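Local coordinates for protein (S)-2-haloacid dehalogenase IVA (Burkholderia cepacia, PDB 2NO4) that hydrolyses short-chain (S)-2-haloalkanoic acids, releasing the halide and yielding (R)-2-hydroxyalkanoic acids with inversion of configuration, at residues V18-G23 with F183-A188; A125-G130 with I159-P164; T201-R206 with A216-Q221. All blocks are in the same frame, centred on the assembly; numbering follows the deposited sequence.

Interaction 1 of 3, residues V18-G23 with F183-A188; sequences VFDAYG and FVSSNA. With SO4 (sulfate ion), chain H.
Phe19 brings ring atoms CD2 and CE2 beside Val184, CE2 lying 3.7 Å from Val184 CB, the two side chains pointing the same way. The pair forms a parallel beta bridge between central strands of the Rossmann-like HAD core, as do Val18 and Phe183, whose side chains lie on the other face of the sheet. Val184 N donates to Val18 O (2.8 Å) and Asp20 N to Val184 O (3.0 Å), both almost straight. Past these bonds the chains enter the active site. Asp20 is the nucleophile; its CG stands anti to the backbone N (chi1 176°), and CB points toward 183-188, 3.3 Å from Ser185 OG. Thr24 OG1 is hydrogen-bonded to OD2 and Lys161 NZ forms a salt bridge with OD1, so neighbours outside both segments help position the group. Backbone N-H groups of Ala21 and Tyr22, both substrate-binding residues, converge on O1 of a sulfate that probably came from the crystallisation liquor. Ser185 OG accepts from Asn187 N in an ST turn leading into helix 188-197. Asn187, its amide plane perpendicular to the Asp20 carboxylate, sends ND2 to Tyr22 O at 3.2 Å, with that oxygen lying in the amide plane.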
# COMPACT_ATOMS: atom_id res chain seq x y z
N VAL B 18 -14.94 -8.06 17.09
CA VAL B 18 -13.77 -7.22 17.04
C VAL B 18 -13.85 -6.36 15.77
O VAL B 18 -14.03 -6.89 14.65
CB VAL B 18 -12.45 -8.06 17.07
CG1 VAL B 18 -11.26 -7.13 16.99
CG2 VAL B 18 -12.39 -8.91 18.37
N PHE B 19 -13.77 -5.05 15.99
CA PHE B 19 -13.99 -4.04 14.99
C PHE B 19 -12.72 -3.30 14.56
O PHE B 19 -11.96 -2.83 15.39
CB PHE B 19 -14.98 -2.98 15.54
CG PHE B 19 -16.39 -3.46 15.56
CD1 PHE B 19 -16.91 -4.16 16.67
CD2 PHE B 19 -17.20 -3.28 14.45
CE1 PHE B 19 -18.21 -4.64 16.66
CE2 PHE B 19 -18.54 -3.76 14.43
CZ PHE B 19 -19.02 -4.43 15.55
N ASP B 20 -12.54 -3.17 13.25
CA ASP B 20 -11.69 -2.14 12.67
C ASP B 20 -12.23 -0.76 13.04
O ASP B 20 -13.44 -0.59 13.27
CB ASP B 20 -11.66 -2.36 11.15
CG ASP B 20 -10.89 -1.29 10.43
OD1 ASP B 20 -9.65 -1.37 10.49
OD2 ASP B 20 -11.51 -0.41 9.79
N ALA B 21 -11.35 0.23 13.19
CA ALA B 21 -11.80 1.59 13.49
C ALA B 21 -11.91 2.49 12.24
O ALA B 21 -13.01 2.87 11.85
CB ALA B 21 -10.93 2.23 14.55
N TYR B 22 -10.76 2.78 11.61
CA TYR B 22 -10.67 3.81 10.57
C TYR B 22 -11.20 3.25 9.25
O TYR B 22 -10.54 2.41 8.61
CB TYR B 22 -9.22 4.31 10.43
CG TYR B 22 -8.82 5.10 11.66
CD1 TYR B 22 -9.30 6.41 11.85
CD2 TYR B 22 -8.04 4.51 12.67
CE1 TYR B 22 -8.96 7.16 13.00
CE2 TYR B 22 -7.71 5.23 13.83
CZ TYR B 22 -8.19 6.54 14.00
OH TYR B 22 -7.86 7.27 15.14
N GLY B 23 -12.39 3.69 8.88
CA GLY B 23 -13.06 3.18 7.66
C GLY B 23 -14.30 2.33 7.96
O GLY B 23 -15.17 2.19 7.10
N PHE B 183 -14.88 -10.84 13.15
CA PHE B 183 -14.04 -9.70 12.83
C PHE B 183 -14.71 -8.84 11.78
O PHE B 183 -15.03 -9.32 10.68
CB PHE B 183 -12.64 -10.11 12.34
CG PHE B 183 -11.70 -8.91 12.14
CD1 PHE B 183 -11.04 -8.37 13.23
CD2 PHE B 183 -11.51 -8.33 10.87
CE1 PHE B 183 -10.18 -7.25 13.10
CE2 PHE B 183 -10.63 -7.22 10.71
CZ PHE B 183 -9.97 -6.69 11.83
N VAL B 184 -14.92 -7.56 12.10
CA VAL B 184 -15.72 -6.67 11.23
C VAL B 184 -14.89 -5.51 10.66
O VAL B 184 -14.30 -4.74 11.40
CB VAL B 184 -16.97 -6.09 11.98
CG1 VAL B 184 -17.78 -5.19 11.04
CG2 VAL B 184 -17.85 -7.24 12.53
N SER B 185 -14.86 -5.38 9.34
CA SER B 185 -14.07 -4.29 8.71
C SER B 185 -14.64 -3.88 7.35
O SER B 185 -15.23 -4.70 6.65
CB SER B 185 -12.58 -4.72 8.58
OG SER B 185 -11.77 -3.64 8.08
N SER B 186 -14.43 -2.62 6.98
CA SER B 186 -14.63 -2.17 5.60
C SER B 186 -13.39 -2.29 4.72
O SER B 186 -13.45 -2.06 3.51
CB SER B 186 -15.09 -0.71 5.58
OG SER B 186 -16.35 -0.60 6.21
N ASN B 187 -12.25 -2.60 5.33
CA ASN B 187 -10.98 -2.63 4.58
C ASN B 187 -10.66 -4.03 4.13
O ASN B 187 -10.42 -4.88 4.96
CB ASN B 187 -9.84 -2.07 5.46
CG ASN B 187 -10.13 -0.64 5.91
OD1 ASN B 187 -10.53 0.20 5.11
ND2 ASN B 187 -10.01 -0.39 7.20
N ALA B 188 -10.69 -4.26 2.82
CA ALA B 188 -10.48 -5.59 2.25
C ALA B 188 -9.16 -6.27 2.64
O ALA B 188 -9.14 -7.47 2.83
CB ALA B 188 -10.68 -5.58 0.71
S SO4 H . -7.52 0.72 11.45
O1 SO4 H . -8.54 1.06 12.42
O2 SO4 H . -6.56 1.81 11.28
O3 SO4 H . -6.86 -0.53 11.76
O4 SO4 H . -8.26 0.58 10.19

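Interaction 2 of 3, residues A125-G130 with I159-P164; sequences AILSNG and IYKPDP. With SO4 (sulfate ion), chain H.
Lys161 precedes a cis peptide bond to Pro162 and sends an extended side chain back to the end of strand 123-128, where NZ donates to the backbone oxygen Leu127 O at 2.8 Å. The amino group approaches tilted 31° from the carbonyl plane. It also donates to sulfate O3 and forms salt bridges with Asp20 and Asp190, so NZ is surrounded by two carboxylates, a carbonyl and a sulfate oxygen. Asn129 fastens the other end of the lysine: Lys161 N donates to Asn129 OD1 (3.1 Å) in the plane of that carbonyl, and the same oxygen lies 3.6 Å from Lys161 CG. This is the HAD active-site layout, in which a Ser or Thr at the end of a core strand, here Ser128, faces a lysine from the loop before a helix, here 164-174. Ser128 and Asn129 are substrate-binding residues, and here Ser128 OG and Asn129 N hold the sulfate, at O1 and O3 respectively. Ser128 OG also accepts from Gly130 N, forming an ST turn where the strand ends. Asn129 OD1 further meets the ring edge of Tyr160, 3.2 Å from CD2, with amide and ring planes nearly perpendicular; the phenol OH bonds Ala68 O. A water bridges the remaining amide atom to the loop, donating to Lys161 O at 2.8 Å and accepting a weak bond from Asn129 ND2.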
# COMPACT_ATOMS: atom_id res chain seq x y z
N ALA B 125 -14.86 -5.17 21.04
CA ALA B 125 -13.52 -4.58 21.10
C ALA B 125 -13.17 -3.92 19.75
O ALA B 125 -13.74 -4.28 18.71
CB ALA B 125 -12.46 -5.67 21.48
N ILE B 126 -12.27 -2.95 19.79
CA ILE B 126 -11.65 -2.42 18.57
C ILE B 126 -10.22 -3.03 18.46
O ILE B 126 -9.53 -3.22 19.48
CB ILE B 126 -11.63 -0.86 18.59
CG1 ILE B 126 -13.04 -0.31 18.29
CG2 ILE B 126 -10.57 -0.27 17.58
CD1 ILE B 126 -13.17 1.17 18.46
N LEU B 127 -9.82 -3.37 17.23
CA LEU B 127 -8.41 -3.69 16.92
C LEU B 127 -8.00 -2.77 15.75
O LEU B 127 -8.54 -2.87 14.62
CB LEU B 127 -8.26 -5.18 16.57
CG LEU B 127 -6.83 -5.59 16.16
CD1 LEU B 127 -5.88 -5.47 17.41
CD2 LEU B 127 -6.79 -6.99 15.50
N SER B 128 -7.08 -1.86 16.04
CA SER B 128 -6.79 -0.75 15.13
C SER B 128 -5.29 -0.52 14.94
O SER B 128 -4.50 -0.65 15.89
CB SER B 128 -7.41 0.54 15.70
OG SER B 128 -7.15 1.66 14.82
N ASN B 129 -4.90 -0.10 13.74
CA ASN B 129 -3.56 0.49 13.54
C ASN B 129 -3.31 1.77 14.34
O ASN B 129 -2.16 2.13 14.56
CB ASN B 129 -3.32 0.85 12.06
CG ASN B 129 -3.21 -0.38 11.16
OD1 ASN B 129 -2.68 -1.42 11.56
ND2 ASN B 129 -3.70 -0.24 9.92
N GLY B 130 -4.39 2.49 14.69
CA GLY B 130 -4.27 3.80 15.31
C GLY B 130 -3.68 3.62 16.72
O GLY B 130 -4.01 2.66 17.42
N ILE B 159 3.75 -3.19 15.19
CA ILE B 159 3.54 -4.07 14.05
C ILE B 159 2.14 -3.76 13.50
O ILE B 159 1.16 -3.85 14.24
CB ILE B 159 3.56 -5.55 14.50
CG1 ILE B 159 4.96 -5.97 14.95
CG2 ILE B 159 3.12 -6.49 13.34
CD1 ILE B 159 4.95 -7.33 15.58
N TYR B 160 2.04 -3.42 12.21
CA TYR B 160 0.75 -3.06 11.61
C TYR B 160 0.02 -4.23 10.96
O TYR B 160 0.63 -5.23 10.61
CB TYR B 160 0.98 -1.96 10.57
CG TYR B 160 1.21 -0.59 11.18
CD1 TYR B 160 2.41 0.08 10.99
CD2 TYR B 160 0.19 0.05 11.91
CE1 TYR B 160 2.59 1.36 11.51
CE2 TYR B 160 0.37 1.32 12.41
CZ TYR B 160 1.56 1.96 12.22
OH TYR B 160 1.75 3.19 12.73
N LYS B 161 -1.30 -4.09 10.82
CA LYS B 161 -2.09 -5.02 10.02
C LYS B 161 -1.53 -4.98 8.58
O LYS B 161 -1.01 -3.94 8.16
CB LYS B 161 -3.55 -4.55 9.98
CG LYS B 161 -4.27 -4.59 11.30
CD LYS B 161 -5.50 -3.68 11.16
CE LYS B 161 -6.51 -3.92 12.26
NZ LYS B 161 -7.79 -3.15 11.96
N PRO B 162 -1.69 -6.08 7.80
CA PRO B 162 -2.35 -7.37 8.15
C PRO B 162 -1.40 -8.47 8.65
O PRO B 162 -1.63 -9.66 8.37
CB PRO B 162 -2.96 -7.79 6.80
CG PRO B 162 -2.04 -7.21 5.75
CD PRO B 162 -1.29 -6.04 6.37
N ASP B 163 -0.31 -8.09 9.31
CA ASP B 163 0.65 -9.05 9.86
C ASP B 163 -0.10 -9.86 10.90
O ASP B 163 -0.80 -9.26 11.72
CB ASP B 163 1.78 -8.30 10.58
CG ASP B 163 2.88 -9.22 11.03
OD1 ASP B 163 2.66 -10.04 11.96
OD2 ASP B 163 3.96 -9.17 10.42
N PRO B 164 -0.00 -11.21 10.84
CA PRO B 164 -0.81 -12.01 11.78
C PRO B 164 -0.56 -11.73 13.28
O PRO B 164 -1.47 -11.97 14.08
CB PRO B 164 -0.44 -13.45 11.42
CG PRO B 164 0.98 -13.33 10.72
CD PRO B 164 0.80 -12.07 9.95
S SO4 H . -7.52 0.72 11.45
O1 SO4 H . -8.54 1.06 12.42
O2 SO4 H . -6.56 1.81 11.28
O3 SO4 H . -6.86 -0.53 11.76
O4 SO4 H . -8.26 0.58 10.19
O HOH W 1 -2.12 -1.44 7.84

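Interaction 3 of 3, residues T201-R206 with A216-Q221; sequences TVRINR and APLKHQ. With SO4 (sulfate ion), chain L.
Arg203 and Gln221 run side by side in the same direction from a parallel bridge, their guanidinium and amide planes 72° apart. In both, CG is anti to the backbone N, which sets the two CG atoms alike; Gln221 OE1 reaches 3.5 Å from Arg203 CD. Asn205 crosses Gln221 obliquely and donates from ND2 to Gln221 OE1 at 2.9 Å. The bond is nearly straight at the hydrogen, and OE1 lies in the Asn205 amide plane, yet the donor stands 60° out of the Gln221 carbonyl plane. The same ND2 sits over the centre of one face of the Arg203 guanidinium, while Asn205 OD1 accepts from Asn209 N. Leu218 packs CD1 against Arg203 CB (3.7 Å), and its CD2 comes to 3.8 Å from Thr201 OG1. In the backbone, Lys219 N donates to Thr201 O at 2.8 Å, His220 N adds a weak bond to that oxygen, and Arg203 N donates to His220 O at 3.1 Å. One water lies between Thr201 OG1 and Ala216 O; another accepts from Thr201 N and donates to Pro217 O. Strand 220-222, an outermost strand of the Rossmann-like sheet within this chain, lies beside 200-204: Thr201, Arg203 and Leu218 pack on Leu191 of helix 188-197, whereas Val202 packs on Leu228 and Leu231 of helix 228-232.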
# COMPACT_ATOMS: atom_id res chain seq x y z
N THR B 201 -14.89 -13.52 9.32
CA THR B 201 -14.84 -12.16 8.78
C THR B 201 -16.15 -11.68 8.19
O THR B 201 -16.84 -12.40 7.47
CB THR B 201 -13.69 -12.01 7.75
OG1 THR B 201 -13.80 -13.06 6.79
CG2 THR B 201 -12.35 -12.12 8.48
N VAL B 202 -16.47 -10.44 8.50
CA VAL B 202 -17.65 -9.78 7.96
C VAL B 202 -17.24 -8.43 7.40
O VAL B 202 -16.71 -7.56 8.12
CB VAL B 202 -18.72 -9.58 9.04
CG1 VAL B 202 -19.93 -8.75 8.46
CG2 VAL B 202 -19.14 -10.94 9.62
N ARG B 203 -17.43 -8.29 6.10
CA ARG B 203 -17.19 -7.02 5.42
C ARG B 203 -18.41 -6.07 5.51
O ARG B 203 -19.53 -6.49 5.23
CB ARG B 203 -16.86 -7.27 3.96
CG ARG B 203 -16.72 -5.96 3.23
CD ARG B 203 -15.83 -6.04 2.10
NE ARG B 203 -15.55 -4.70 1.59
CZ ARG B 203 -14.90 -4.49 0.45
NH1 ARG B 203 -14.50 -5.51 -0.28
NH2 ARG B 203 -14.70 -3.25 0.02
N ILE B 204 -18.16 -4.82 5.91
CA ILE B 204 -19.11 -3.72 5.68
C ILE B 204 -18.73 -3.08 4.35
O ILE B 204 -17.70 -2.42 4.25
CB ILE B 204 -19.11 -2.67 6.81
CG1 ILE B 204 -19.05 -3.32 8.20
CG2 ILE B 204 -20.35 -1.74 6.69
CD1 ILE B 204 -20.22 -4.21 8.55
N ASN B 205 -19.53 -3.36 3.32
CA ASN B 205 -19.31 -2.87 1.97
C ASN B 205 -20.44 -1.90 1.66
O ASN B 205 -21.51 -2.28 1.16
CB ASN B 205 -19.24 -4.05 0.98
CG ASN B 205 -18.70 -3.65 -0.38
OD1 ASN B 205 -18.64 -2.45 -0.72
ND2 ASN B 205 -18.32 -4.64 -1.17
N ARG B 206 -20.23 -0.65 2.05
CA ARG B 206 -21.29 0.37 1.95
C ARG B 206 -21.66 0.71 0.50
O ARG B 206 -22.83 0.94 0.21
CB ARG B 206 -20.85 1.62 2.69
CG ARG B 206 -20.93 1.46 4.20
CD ARG B 206 -20.52 2.71 4.93
NE ARG B 206 -20.57 2.37 6.34
CZ ARG B 206 -19.53 1.95 7.06
NH1 ARG B 206 -18.32 1.80 6.49
NH2 ARG B 206 -19.72 1.62 8.32
N ALA B 216 -8.99 -15.48 1.09
CA ALA B 216 -9.51 -15.50 2.45
C ALA B 216 -11.00 -15.13 2.41
O ALA B 216 -11.39 -13.95 2.62
CB ALA B 216 -8.70 -14.55 3.42
N PRO B 217 -11.87 -16.14 2.13
CA PRO B 217 -13.29 -15.81 1.95
C PRO B 217 -13.95 -15.20 3.19
O PRO B 217 -13.61 -15.55 4.34
CB PRO B 217 -13.96 -17.18 1.66
CG PRO B 217 -12.85 -18.13 1.41
CD PRO B 217 -11.59 -17.58 1.98
N LEU B 218 -14.91 -14.31 2.94
CA LEU B 218 -15.71 -13.71 3.99
C LEU B 218 -16.75 -14.70 4.47
O LEU B 218 -17.24 -15.52 3.70
CB LEU B 218 -16.42 -12.48 3.44
CG LEU B 218 -15.52 -11.39 2.86
CD1 LEU B 218 -16.41 -10.43 2.10
CD2 LEU B 218 -14.76 -10.65 4.03
N LYS B 219 -17.04 -14.64 5.76
CA LYS B 219 -18.22 -15.32 6.28
C LYS B 219 -19.50 -14.65 5.81
O LYS B 219 -20.46 -15.36 5.46
CB LYS B 219 -18.19 -15.42 7.81
CG LYS B 219 -17.38 -16.57 8.30
CD LYS B 219 -18.06 -17.88 7.92
CE LYS B 219 -17.48 -19.04 8.72
NZ LYS B 219 -16.08 -19.38 8.27
N HIS B 220 -19.51 -13.32 5.77
CA HIS B 220 -20.65 -12.56 5.32
C HIS B 220 -20.18 -11.19 4.86
O HIS B 220 -19.12 -10.73 5.21
CB HIS B 220 -21.73 -12.41 6.42
CG HIS B 220 -23.15 -12.54 5.93
ND1 HIS B 220 -23.78 -11.57 5.19
CD2 HIS B 220 -24.07 -13.52 6.11
CE1 HIS B 220 -25.02 -11.94 4.93
NE2 HIS B 220 -25.21 -13.14 5.46
N GLN B 221 -21.02 -10.55 4.07
CA GLN B 221 -20.90 -9.14 3.66
C GLN B 221 -22.27 -8.46 3.81
O GLN B 221 -23.29 -9.03 3.41
CB GLN B 221 -20.45 -9.03 2.20
CG GLN B 221 -20.34 -7.59 1.68
CD GLN B 221 -19.67 -7.55 0.32
OE1 GLN B 221 -18.51 -7.20 0.20
NE2 GLN B 221 -20.40 -7.93 -0.71
S SO4 L . -23.46 2.64 8.61
O1 SO4 L . -23.46 3.29 9.93
O2 SO4 L . -22.98 3.52 7.51
O3 SO4 L . -22.64 1.45 8.73
O4 SO4 L . -24.82 2.33 8.19
O HOH W 2 -11.68 -12.72 5.01
O HOH W 3 -14.22 -16.03 7.43

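All three contacts belong to one parallel sheet with strand order 150-153, 123-128, 16-19, 181-185, 200-204, 220-222. Interaction 1 joins the two middle strands, and the centres of interactions 2 and 3 each lie about 10 Å from its own; interactions 2 and 3 are about 17 Å apart, centre to centre, and do not touch. Along the chain, interaction 2 is nested within the loop closed by interaction 1, and interaction 3 follows both. Strands 16-19 and 123-128 are sheet neighbours and interactions 1 and 2 touch the same sulfate, bringing nucleophile, lysine and substrate-binding residues together at the strand ends. Interaction 3 extends the sheet to its edge, linked to interaction 1 through Phe183 O and Val202 N.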